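Local coordinates for G-protein interacting protein 1 (Dictyostelium discoideum, PDB 5Z1N) that probably binds heterotrimeric G proteins through their beta-gamma subunits, and carries a phospholipid in its C-terminal, all-helical TNFAIP8-like domain, the part modelled here, at residues Glu106-Thr109 with Val110-Leu113; Phe73-Leu76 with Asp77-Phe80. All coordinates share one frame; numbering follows the deposited sequence.

Interaction 1. Residues Glu106-Thr109 with Val110-Leu113; sequences EQET and VTLL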
loop_
_atom_site.group_PDB
_atom_site.type_symbol
_atom_site.label_atom_id
_atom_site.label_comp_id
_atom_site.label_asym_id
_atom_site.label_seq_id
_atom_site.Cartn_x
_atom_site.Cartn_y
_atom_site.Cartn_z
ATOM N N GLU A 106 7.765 0.545 4.875
ATOM C CA GLU A 106 7.331 0.304 6.244
ATOM C C GLU A 106 8.292 0.961 7.221
ATOM O O GLU A 106 7.913 1.850 7.994
ATOM C CB GLU A 106 7.232 -1.201 6.512
ATOM C CG GLU A 106 6.836 -1.544 7.948
ATOM C CD GLU A 106 6.859 -3.035 8.227
ATOM O OE1 GLU A 106 6.692 -3.826 7.275
ATOM O OE2 GLU A 106 7.047 -3.416 9.399
ATOM N N GLN A 107 9.572 0.590 7.124
ATOM C CA GLN A 107 10.544 1.097 8.079
ATOM C C GLN A 107 10.561 2.615 8.064
ATOM O O GLN A 107 10.480 3.259 9.121
ATOM C CB GLN A 107 11.921 0.517 7.764
ATOM C CG GLN A 107 11.978 -0.993 7.972
ATOM C CD GLN A 107 13.251 -1.620 7.447
ATOM O OE1 GLN A 107 13.939 -1.045 6.603
ATOM N NE2 GLN A 107 13.570 -2.809 7.941
ATOM N N GLU A 108 10.549 3.210 6.871
ATOM C CA GLU A 108 10.672 4.657 6.836
ATOM C C GLU A 108 9.408 5.314 7.357
ATOM O O GLU A 108 9.488 6.319 8.076
ATOM C CB GLU A 108 11.021 5.126 5.428
ATOM C CG GLU A 108 12.441 4.755 5.026
ATOM C CD GLU A 108 13.461 5.089 6.106
ATOM O OE1 GLU A 108 13.391 6.195 6.685
ATOM O OE2 GLU A 108 14.336 4.238 6.382
ATOM N N THR A 109 8.244 4.716 7.088
ATOM C CA THR A 109 7.029 5.277 7.657
ATOM C C THR A 109 7.097 5.229 9.176
ATOM O O THR A 109 6.763 6.212 9.850
ATOM C CB THR A 109 5.796 4.542 7.130
ATOM O OG1 THR A 109 5.738 4.683 5.706
ATOM C CG2 THR A 109 4.523 5.136 7.726
ATOM N N VAL A 110 7.609 4.123 9.728
ATOM C CA VAL A 110 7.780 4.043 11.174
ATOM C C VAL A 110 8.662 5.190 11.641
ATOM O O VAL A 110 8.300 5.953 12.550
ATOM C CB VAL A 110 8.363 2.676 11.573
ATOM C CG1 VAL A 110 8.948 2.731 12.977
ATOM C CG2 VAL A 110 7.286 1.598 11.490
ATOM N N THR A 111 9.794 5.383 10.960
ATOM C CA THR A 111 10.699 6.451 11.353
ATOM C C THR A 111 10.007 7.799 11.240
ATOM O O THR A 111 10.182 8.672 12.097
ATOM C CB THR A 111 11.962 6.404 10.497
ATOM O OG1 THR A 111 12.666 5.184 10.763
ATOM C CG2 THR A 111 12.868 7.593 10.804
ATOM N N LEU A 112 9.160 7.958 10.223
ATOM C CA LEU A 112 8.489 9.233 10.033
ATOM C C LEU A 112 7.524 9.524 11.172
ATOM O O LEU A 112 7.367 10.681 11.577
ATOM C CB LEU A 112 7.750 9.242 8.697
ATOM C CG LEU A 112 7.444 10.612 8.100
ATOM C CD1 LEU A 112 8.729 11.370 7.826
ATOM C CD2 LEU A 112 6.625 10.457 6.829
ATOM N N LEU A 113 6.874 8.494 11.712
ATOM C CA LEU A 113 5.743 8.728 12.598
ATOM C C LEU A 113 6.058 8.439 14.054
ATOM O O LEU A 113 5.185 8.623 14.913
ATOM C CB LEU A 113 4.534 7.904 12.140
ATOM C CG LEU A 113 3.912 8.440 10.846
ATOM C CD1 LEU A 113 2.793 7.538 10.352
ATOM C CD2 LEU A 113 3.416 9.874 11.034
HETATM O O HOH W 1 14.661 4.432 9.372
#
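Val110 donates its backbone N-H to Glu106 O at 2.9 Å, the first of four successive i to i+4 bonds in the last turns of helix 92-113. Its CG2 methyl lies 3.6 Å from the same Glu106 O. At Thr111 the backbone N reaches Gln107 O at 2.9 Å, while OG1 stands 3.3 Å from that oxygen, a weak contact whose proton has another acceptor within reach. Its side chain runs alongside Glu108, and a water spans the two, donating to Glu108 OE2 and lying an unusually short 2.5 Å from Thr111 OG1. The Glu108 chain bends at CG (chi2 -47°), swinging the carboxylate forward along the helix toward Thr111. Leu112 N donates to Glu108 O, and its side chain packs on Leu62 of helix 59-81. Leu113 N closes the series on Thr109 O, the N-H...O angle bent to 133°. On the buried side its CD1 lies 4.0 Å from Thr109 CG2, beside Ile44 of helix 31-53, while Thr109 OG1 turns back to Ala105 O. The chemistry therefore divides by face: Thr109, close to the bound phosphatidylethanolamine, presents a methyl inward with its hydroxyl satisfied by the backbone, whereas Glu108, near the sodium ion, is bridged to Thr111 by water.

Interaction 2. Residues Phe73-Leu76 with Asp77-Phe80; sequences FNHL and DRAF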
loop_
_atom_site.group_PDB
_atom_site.type_symbol
_atom_site.label_atom_id
_atom_site.label_comp_id
_atom_site.label_asym_id
_atom_site.label_seq_id
_atom_site.Cartn_x
_atom_site.Cartn_y
_atom_site.Cartn_z
ATOM N N PHE A 73 5.450 -0.129 -6.193
ATOM C CA PHE A 73 4.433 -0.061 -7.234
ATOM C C PHE A 73 5.002 -0.567 -8.547
ATOM O O PHE A 73 4.400 -1.425 -9.214
ATOM C CB PHE A 73 3.921 1.376 -7.392
ATOM C CG PHE A 73 3.229 1.929 -6.170
ATOM C CD1 PHE A 73 2.832 1.098 -5.133
ATOM C CD2 PHE A 73 2.960 3.289 -6.071
ATOM C CE1 PHE A 73 2.192 1.613 -4.015
ATOM C CE2 PHE A 73 2.320 3.808 -4.956
ATOM C CZ PHE A 73 1.936 2.967 -3.927
ATOM N N ASN A 74 6.221 -0.127 -8.869
ATOM C CA ASN A 74 6.820 -0.479 -10.145
ATOM C C ASN A 74 6.940 -1.988 -10.269
ATOM O O ASN A 74 6.547 -2.574 -11.286
ATOM C CB ASN A 74 8.183 0.196 -10.271
ATOM C CG ASN A 74 8.724 0.170 -11.682
ATOM O OD1 ASN A 74 7.972 0.168 -12.658
ATOM N ND2 ASN A 74 10.046 0.151 -11.796
ATOM N N HIS A 75 7.416 -2.646 -9.204
ATOM C CA HIS A 75 7.617 -4.087 -9.299
ATOM C C HIS A 75 6.283 -4.798 -9.433
ATOM O O HIS A 75 6.148 -5.734 -10.235
ATOM C CB HIS A 75 8.410 -4.598 -8.096
ATOM C CG HIS A 75 9.845 -4.179 -8.109
ATOM N ND1 HIS A 75 10.756 -4.686 -9.009
ATOM C CD2 HIS A 75 10.530 -3.308 -7.330
ATOM C CE1 HIS A 75 11.939 -4.143 -8.789
ATOM N NE2 HIS A 75 11.830 -3.303 -7.775
ATOM N N LEU A 76 5.266 -4.320 -8.710
ATOM C CA LEU A 76 3.940 -4.892 -8.890
ATOM C C LEU A 76 3.499 -4.731 -10.337
ATOM O O LEU A 76 3.028 -5.693 -10.962
ATOM C CB LEU A 76 2.949 -4.240 -7.928
ATOM C CG LEU A 76 3.157 -4.593 -6.450
ATOM C CD1 LEU A 76 2.298 -3.710 -5.565
ATOM C CD2 LEU A 76 2.846 -6.064 -6.197
ATOM N N ASP A 77 3.731 -3.544 -10.911
ATOM C CA ASP A 77 3.397 -3.335 -12.314
ATOM C C ASP A 77 4.112 -4.357 -13.184
ATOM O O ASP A 77 3.487 -5.020 -14.022
ATOM C CB ASP A 77 3.747 -1.912 -12.738
ATOM C CG ASP A 77 3.250 -1.586 -14.132
ATOM O OD1 ASP A 77 4.065 -1.119 -14.955
ATOM O OD2 ASP A 77 2.051 -1.809 -14.408
ATOM N N ARG A 78 5.414 -4.553 -12.940
ATOM C CA ARG A 78 6.158 -5.537 -13.718
ATOM C C ARG A 78 5.508 -6.904 -13.597
ATOM O O ARG A 78 5.229 -7.567 -14.605
ATOM C CB ARG A 78 7.615 -5.591 -13.254
ATOM C CG ARG A 78 8.394 -4.311 -13.494
ATOM C CD ARG A 78 9.856 -4.502 -13.147
ATOM N NE ARG A 78 10.641 -3.290 -13.361
ATOM C CZ ARG A 78 11.902 -3.145 -12.970
ATOM N NH1 ARG A 78 12.521 -4.138 -12.342
ATOM N NH2 ARG A 78 12.544 -2.008 -13.203
ATOM N N ALA A 79 5.200 -7.316 -12.362
ATOM C CA ALA A 79 4.609 -8.632 -12.186
ATOM C C ALA A 79 3.225 -8.681 -12.805
ATOM O O ALA A 79 2.828 -9.713 -13.363
ATOM C CB ALA A 79 4.554 -8.997 -10.705
ATOM N N PHE A 80 2.497 -7.564 -12.757
ATOM C CA PHE A 80 1.167 -7.577 -13.332
ATOM C C PHE A 80 1.213 -7.751 -14.840
ATOM O O PHE A 80 0.214 -8.181 -15.427
ATOM C CB PHE A 80 0.402 -6.307 -12.973
ATOM C CG PHE A 80 -1.029 -6.332 -13.424
ATOM C CD1 PHE A 80 -1.937 -7.189 -12.827
ATOM C CD2 PHE A 80 -1.459 -5.521 -14.464
ATOM C CE1 PHE A 80 -3.255 -7.230 -13.249
ATOM C CE2 PHE A 80 -2.777 -5.556 -14.888
ATOM C CZ PHE A 80 -3.674 -6.410 -14.281
HETATM O O HOH W 2 9.078 -1.231 -14.920
HETATM O O HOH W 3 5.766 0.638 -14.123
HETATM O O HOH W 4 11.780 -6.657 -11.078
#
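Four backbone bonds join Phe73-Leu76 to Asp77-Phe80 in alpha-helical succession, from Asp77 N to Phe73 O through to Phe80 N to Leu76 O. Polar side chains meet mainly through water. Asn74 OD1 accepts from two waters; one of them accepts in turn from Arg78 NE at 3.0 Å, and the other donates to Asp77 OD1 at 2.6 Å. A third water lies in the plane of the His75 ring, 3.0 Å from ND1, and accepts from Arg78 NH1. Two of these waters join the guanidinium edge to Asn74 and His75, one turn back. Direct contact is looser: Arg78 NH2 stands 3.6 Å from Asn74 ND2, with amide and guanidinium planes 70° apart, and NH1 is 3.6 Å from His75 CE1, the planes again steeply inclined. The Arg78 chain, extended from CG to NE, carries the guanidinium back along the helix. Asp77 OD2 accepts from Asn159 ND2. Apolar packing takes the other side, where Leu76 touches Phe138, Trp142 and the bound phosphatidylethanolamine. This is an amphipathic helix of a TNFAIP8-like bundle, with Leu76 on the face toward the lipid pocket and hydrated polar groups on another.

From the N terminus, interaction 2 comes first, near the C-terminal end of helix 59-81; the chain then turns into helix 92-113, where interaction 1 occupies the last two turns. Each is confined to one unbroken piece of helix and closes no long loop, and they run in series without nesting or crossing. Their centres are 22 Å apart and their nearest atoms about 10 Å, with no touch. Residues of both contacts join the two helices: His75 and Ala79 pack on the early part of helix 92-113, while Glu108, Thr109 and Leu112 pack on the early part of helix 59-81. Both contacts approach the same phosphatidylethanolamine, through Leu76 and Thr109.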